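Local coordinates for protein rhamnosidase B (Bacillus sp., PDB 2OKX) that hydrolyses terminal alpha-L-rhamnose residues from glycosides, as an inverting enzyme of glycoside hydrolase family 78, at residues T766-V769 and A770-G774; L700-V703 and K704-D708. One frame throughout, in Å; residues are numbered along the deposited sequence.

Contact 1 (T766-V769 and A770-G774)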
loop_
_atom_site.group_PDB
_atom_site.type_symbol
_atom_site.label_atom_id
_atom_site.label_comp_id
_atom_site.label_asym_id
_atom_site.label_seq_id
_atom_site.Cartn_x
_atom_site.Cartn_y
_atom_site.Cartn_z
ATOM N N THR A 766 23.047 -2.032 -13.147
ATOM C CA THR A 766 23.611 -3.322 -13.511
ATOM C C THR A 766 25.021 -3.513 -12.967
ATOM O O THR A 766 25.375 -4.604 -12.526
ATOM C CB THR A 766 23.623 -3.503 -15.038
ATOM O OG1 THR A 766 22.275 -3.453 -15.526
ATOM C CG2 THR A 766 24.244 -4.848 -15.414
ATOM N N GLN A 767 25.816 -2.449 -12.995
ATOM C CA GLN A 767 27.188 -2.514 -12.503
ATOM C C GLN A 767 27.198 -2.733 -10.989
ATOM O O GLN A 767 27.957 -3.558 -10.476
ATOM C CB GLN A 767 27.939 -1.222 -12.837
ATOM C CG GLN A 767 27.770 -0.727 -14.269
ATOM C CD GLN A 767 27.880 -1.837 -15.301
ATOM O OE1 GLN A 767 28.806 -2.648 -15.265
ATOM N NE2 GLN A 767 26.934 -1.868 -16.237
ATOM N N VAL A 768 26.356 -1.985 -10.277
ATOM C CA VAL A 768 26.273 -2.113 -8.827
ATOM C C VAL A 768 25.889 -3.540 -8.446
ATOM O O VAL A 768 26.478 -4.129 -7.541
ATOM C CB VAL A 768 25.228 -1.132 -8.231
ATOM C CG1 VAL A 768 24.998 -1.442 -6.758
ATOM C CG2 VAL A 768 25.712 0.300 -8.386
ATOM N N VAL A 769 24.901 -4.095 -9.140
ATOM C CA VAL A 769 24.455 -5.452 -8.852
ATOM C C VAL A 769 25.558 -6.474 -9.122
ATOM O O VAL A 769 25.714 -7.436 -8.373
ATOM C CB VAL A 769 23.200 -5.822 -9.683
ATOM C CG1 VAL A 769 22.807 -7.265 -9.420
ATOM C CG2 VAL A 769 22.047 -4.894 -9.320
ATOM N N ALA A 770 26.318 -6.269 -10.191
ATOM C CA ALA A 770 27.404 -7.186 -10.525
ATOM C C ALA A 770 28.436 -7.171 -9.396
ATOM O O ALA A 770 29.000 -8.205 -9.032
ATOM C CB ALA A 770 28.055 -6.772 -11.840
ATOM N N TYR A 771 28.665 -5.987 -8.840
ATOM C CA TYR A 771 29.619 -5.816 -7.752
ATOM C C TYR A 771 29.151 -6.524 -6.480
ATOM O O TYR A 771 29.917 -7.255 -5.850
ATOM C CB TYR A 771 29.806 -4.326 -7.466
ATOM C CG TYR A 771 30.902 -4.017 -6.471
ATOM C CD1 TYR A 771 32.247 -4.098 -6.837
ATOM C CD2 TYR A 771 30.596 -3.637 -5.167
ATOM C CE1 TYR A 771 33.261 -3.806 -5.924
ATOM C CE2 TYR A 771 31.598 -3.345 -4.249
ATOM C CZ TYR A 771 32.928 -3.430 -4.632
ATOM O OH TYR A 771 33.917 -3.145 -3.721
ATOM N N LEU A 772 27.892 -6.306 -6.109
ATOM C CA LEU A 772 27.322 -6.912 -4.908
ATOM C C LEU A 772 27.175 -8.422 -4.978
ATOM O O LEU A 772 27.293 -9.107 -3.965
ATOM C CB LEU A 772 25.944 -6.316 -4.607
ATOM C CG LEU A 772 25.866 -4.913 -4.013
ATOM C CD1 LEU A 772 24.408 -4.491 -3.909
ATOM C CD2 LEU A 772 26.520 -4.903 -2.646
ATOM N N CYS A 773 26.896 -8.942 -6.168
ATOM C CA CYS A 773 26.713 -10.376 -6.327
ATOM C C CYS A 773 28.025 -11.150 -6.426
ATOM O O CYS A 773 28.025 -12.377 -6.447
ATOM C CB CYS A 773 25.832 -10.650 -7.548
ATOM S SG CYS A 773 24.125 -10.068 -7.328
ATOM N N GLY A 774 29.138 -10.426 -6.476
ATOM C CA GLY A 774 30.436 -11.074 -6.555
ATOM C C GLY A 774 30.726 -11.709 -7.901
ATOM O O GLY A 774 31.539 -12.629 -7.999
#

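Contact 2 (L700-V703 and K704-D708)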
loop_
_atom_site.group_PDB
_atom_site.type_symbol
_atom_site.label_atom_id
_atom_site.label_comp_id
_atom_site.label_asym_id
_atom_site.label_seq_id
_atom_site.Cartn_x
_atom_site.Cartn_y
_atom_site.Cartn_z
ATOM N N LEU A 700 22.343 -11.783 -12.501
ATOM C CA LEU A 700 23.327 -11.597 -11.441
ATOM C C LEU A 700 22.748 -11.956 -10.072
ATOM O O LEU A 700 23.399 -12.625 -9.271
ATOM C CB LEU A 700 23.815 -10.148 -11.438
ATOM C CG LEU A 700 24.588 -9.688 -12.680
ATOM C CD1 LEU A 700 24.719 -8.176 -12.676
ATOM C CD2 LEU A 700 25.965 -10.356 -12.707
ATOM N N PHE A 701 21.521 -11.513 -9.802
ATOM C CA PHE A 701 20.892 -11.809 -8.522
ATOM C C PHE A 701 20.566 -13.293 -8.372
ATOM O O PHE A 701 20.497 -13.807 -7.258
ATOM C CB PHE A 701 19.631 -10.955 -8.333
ATOM C CG PHE A 701 19.900 -9.600 -7.727
ATOM C CD1 PHE A 701 19.352 -8.448 -8.284
ATOM C CD2 PHE A 701 20.692 -9.479 -6.587
ATOM C CE1 PHE A 701 19.586 -7.195 -7.720
ATOM C CE2 PHE A 701 20.933 -8.228 -6.012
ATOM C CZ PHE A 701 20.378 -7.083 -6.582
ATOM N N LEU A 702 20.368 -13.989 -9.486
ATOM C CA LEU A 702 20.080 -15.418 -9.409
ATOM C C LEU A 702 21.328 -16.132 -8.891
ATOM O O LEU A 702 21.240 -17.068 -8.097
ATOM C CB LEU A 702 19.694 -15.974 -10.783
ATOM C CG LEU A 702 19.444 -17.488 -10.852
ATOM C CD1 LEU A 702 18.495 -17.929 -9.748
ATOM C CD2 LEU A 702 18.867 -17.839 -12.217
ATOM N N VAL A 703 22.492 -15.678 -9.341
ATOM C CA VAL A 703 23.748 -16.267 -8.896
ATOM C C VAL A 703 23.838 -16.139 -7.379
ATOM O O VAL A 703 24.024 -17.132 -6.673
ATOM C CB VAL A 703 24.961 -15.548 -9.528
ATOM C CG1 VAL A 703 26.258 -16.069 -8.915
ATOM C CG2 VAL A 703 24.964 -15.765 -11.036
ATOM N N LYS A 704 23.684 -14.915 -6.884
ATOM C CA LYS A 704 23.762 -14.667 -5.448
ATOM C C LYS A 704 22.680 -15.410 -4.672
ATOM O O LYS A 704 22.921 -15.881 -3.563
ATOM C CB LYS A 704 23.670 -13.167 -5.148
ATOM C CG LYS A 704 23.895 -12.840 -3.677
ATOM C CD LYS A 704 23.694 -11.369 -3.380
ATOM C CE LYS A 704 23.653 -11.121 -1.876
ATOM N NZ LYS A 704 23.253 -9.721 -1.562
ATOM N N ALA A 705 21.485 -15.510 -5.252
ATOM C CA ALA A 705 20.382 -16.208 -4.601
ATOM C C ALA A 705 20.731 -17.687 -4.447
ATOM O O ALA A 705 20.479 -18.293 -3.408
ATOM C CB ALA A 705 19.107 -16.052 -5.417
ATOM N N LEU A 706 21.311 -18.262 -5.494
ATOM C CA LEU A 706 21.708 -19.666 -5.476
ATOM C C LEU A 706 22.726 -19.914 -4.369
ATOM O O LEU A 706 22.695 -20.946 -3.699
ATOM C CB LEU A 706 22.312 -20.053 -6.827
ATOM C CG LEU A 706 21.317 -20.128 -7.986
ATOM C CD1 LEU A 706 22.057 -20.085 -9.313
ATOM C CD2 LEU A 706 20.490 -21.398 -7.846
ATOM N N ARG A 707 23.632 -18.960 -4.185
ATOM C CA ARG A 707 24.656 -19.076 -3.153
ATOM C C ARG A 707 24.090 -18.785 -1.765
ATOM O O ARG A 707 24.352 -19.522 -0.813
ATOM C CB ARG A 707 25.819 -18.137 -3.475
ATOM C CG ARG A 707 26.604 -18.586 -4.695
ATOM C CD ARG A 707 27.537 -17.516 -5.215
ATOM N NE ARG A 707 28.366 -18.028 -6.305
ATOM C CZ ARG A 707 29.078 -17.265 -7.128
ATOM N NH1 ARG A 707 29.804 -17.826 -8.085
ATOM N NH2 ARG A 707 29.055 -15.944 -7.003
ATOM N N ASP A 708 23.304 -17.717 -1.652
ATOM C CA ASP A 708 22.699 -17.358 -0.372
ATOM C C ASP A 708 21.855 -18.508 0.175
ATOM O O ASP A 708 21.723 -18.668 1.389
ATOM C CB ASP A 708 21.817 -16.113 -0.527
ATOM C CG ASP A 708 22.621 -14.836 -0.685
ATOM O OD1 ASP A 708 22.027 -13.805 -1.066
ATOM O OD2 ASP A 708 23.841 -14.855 -0.423
#

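Contact 1 (T766-V769 and A770-G774)
Val769 and Cys773, one turn apart near the C-terminal end of helix 764-772, touch through side chain and backbone alike. The methyl CG1 of Val769 meets Cys773 SG at 3.7 Å, and the amide N of Cys773 donates to Val769 O at 2.9 Å. CG1 lies anti to the valine's own N (chi1 177°), which places it beside the carbonyl carbon and so on the side of the following turn. Cys773 SG is also 3.2 Å from Val769 O. A turn-spaced pair on another flank, Val768 and Leu772, is looser: Val768 CG1 and Leu772 CD1 are 4.2 Å apart, while Leu772 N bonds to Val768 O at 3.0 Å. Tyr771 N to Gln767 O and Ala770 N to Thr766 O complete the run of i to i+4 bonds. Gly774 is the first residue to leave helical backbone angles, with positive phi (72°), and the turn closes as a Schellman motif in which Gly774 N makes a weak bond to Tyr771 O at 3.3 Å.

The polar ends are bonded to neighbouring segments. Thr766 OG1 bonds to Asp750 and Ser763, Gln767 NE2 to the carbonyl oxygens of Tyr748 and Ser763, and Tyr771 OH to Glu785 of helix 778-789. Ile784 and Leu788 of that helix pack on Tyr771, whereas Val769 and Cys773 face helix 696-715. Most of this turn is buried between neighbouring helices, as expected of a helix within the alpha-barrel domain of the family. Backbone polarity is spent along the helix, apolar branches fill the flanks between neighbouring helices, and the buried hydroxyls and amide find their partners on adjoining segments.

Contact 2 (L700-V703 and K704-D708)
Val703 and Arg707 sit one turn apart in the interior of helix 696-715, where Arg707 N donates to Val703 O at 3.1 Å; Leu706 N to Leu702 O and Ala705 N to Phe701 O repeat the pattern, and Lys704 N to Leu700 O is a weak member at 3.3 Å. The side chains of Val703 and Arg707 run side by side in the same direction. Methyl CG1 of Val703 lies over one face of the guanidinium, shifted toward its rim, and comes within 3.4 Å of Arg707 NH2. The arginine reaches back along the helix with its chain extended from CG to NE, CG being set anti to its carbonyl carbon (chi1 -69°). On the neighbouring flank, Leu702 CD1 meets Leu706 CG at 4.0 Å as the two leucines cross obliquely, and Leu706 CG also rests 3.1 Å from Leu702 O.

Leu732 of helix 723-739 packs on both Leu702 and Val703, and Ala729 of the same helix touches Arg707. Toward helix 627-644, Phe701 makes an edge-to-face pair with Phe632, and Asp708 forms a salt bridge with Arg638. With an alanine at Arg707, the CG1 methyl of Val703 would probably lose the guanidinium face it lies over, opening a gap between Val703 and Ala729. The guanidinium thus offers a flat, poorly hydrated face against which a methyl can pack, and because its N-H groups lie in the guanidinium plane, contact over the face does not use them.

In the fold
Contact 1 lies at the C-terminal end of helix 764-772 and just beyond it; contact 2 lies within helix 696-715. Both belong to the 6-hairpin glycosidase domain and pack directly against each other, with the contact centres about 11 Å apart. Leu700 makes most of the direct touches between them: its CD1 lies 3.5 Å from Ala770 N and 3.6 Å from Thr766 O, and its carbonyl O comes within 3.3 Å of Cys773 SG. Phe701 adds another, with CD2 at 3.6 Å from Cys773 SG. Outward from this seam, contact 1 leans on helices 778-789 and 801-813, and contact 2 on helices 627-644 and 723-739. Neither contact includes Val423 or His522, which bind calcium in the model.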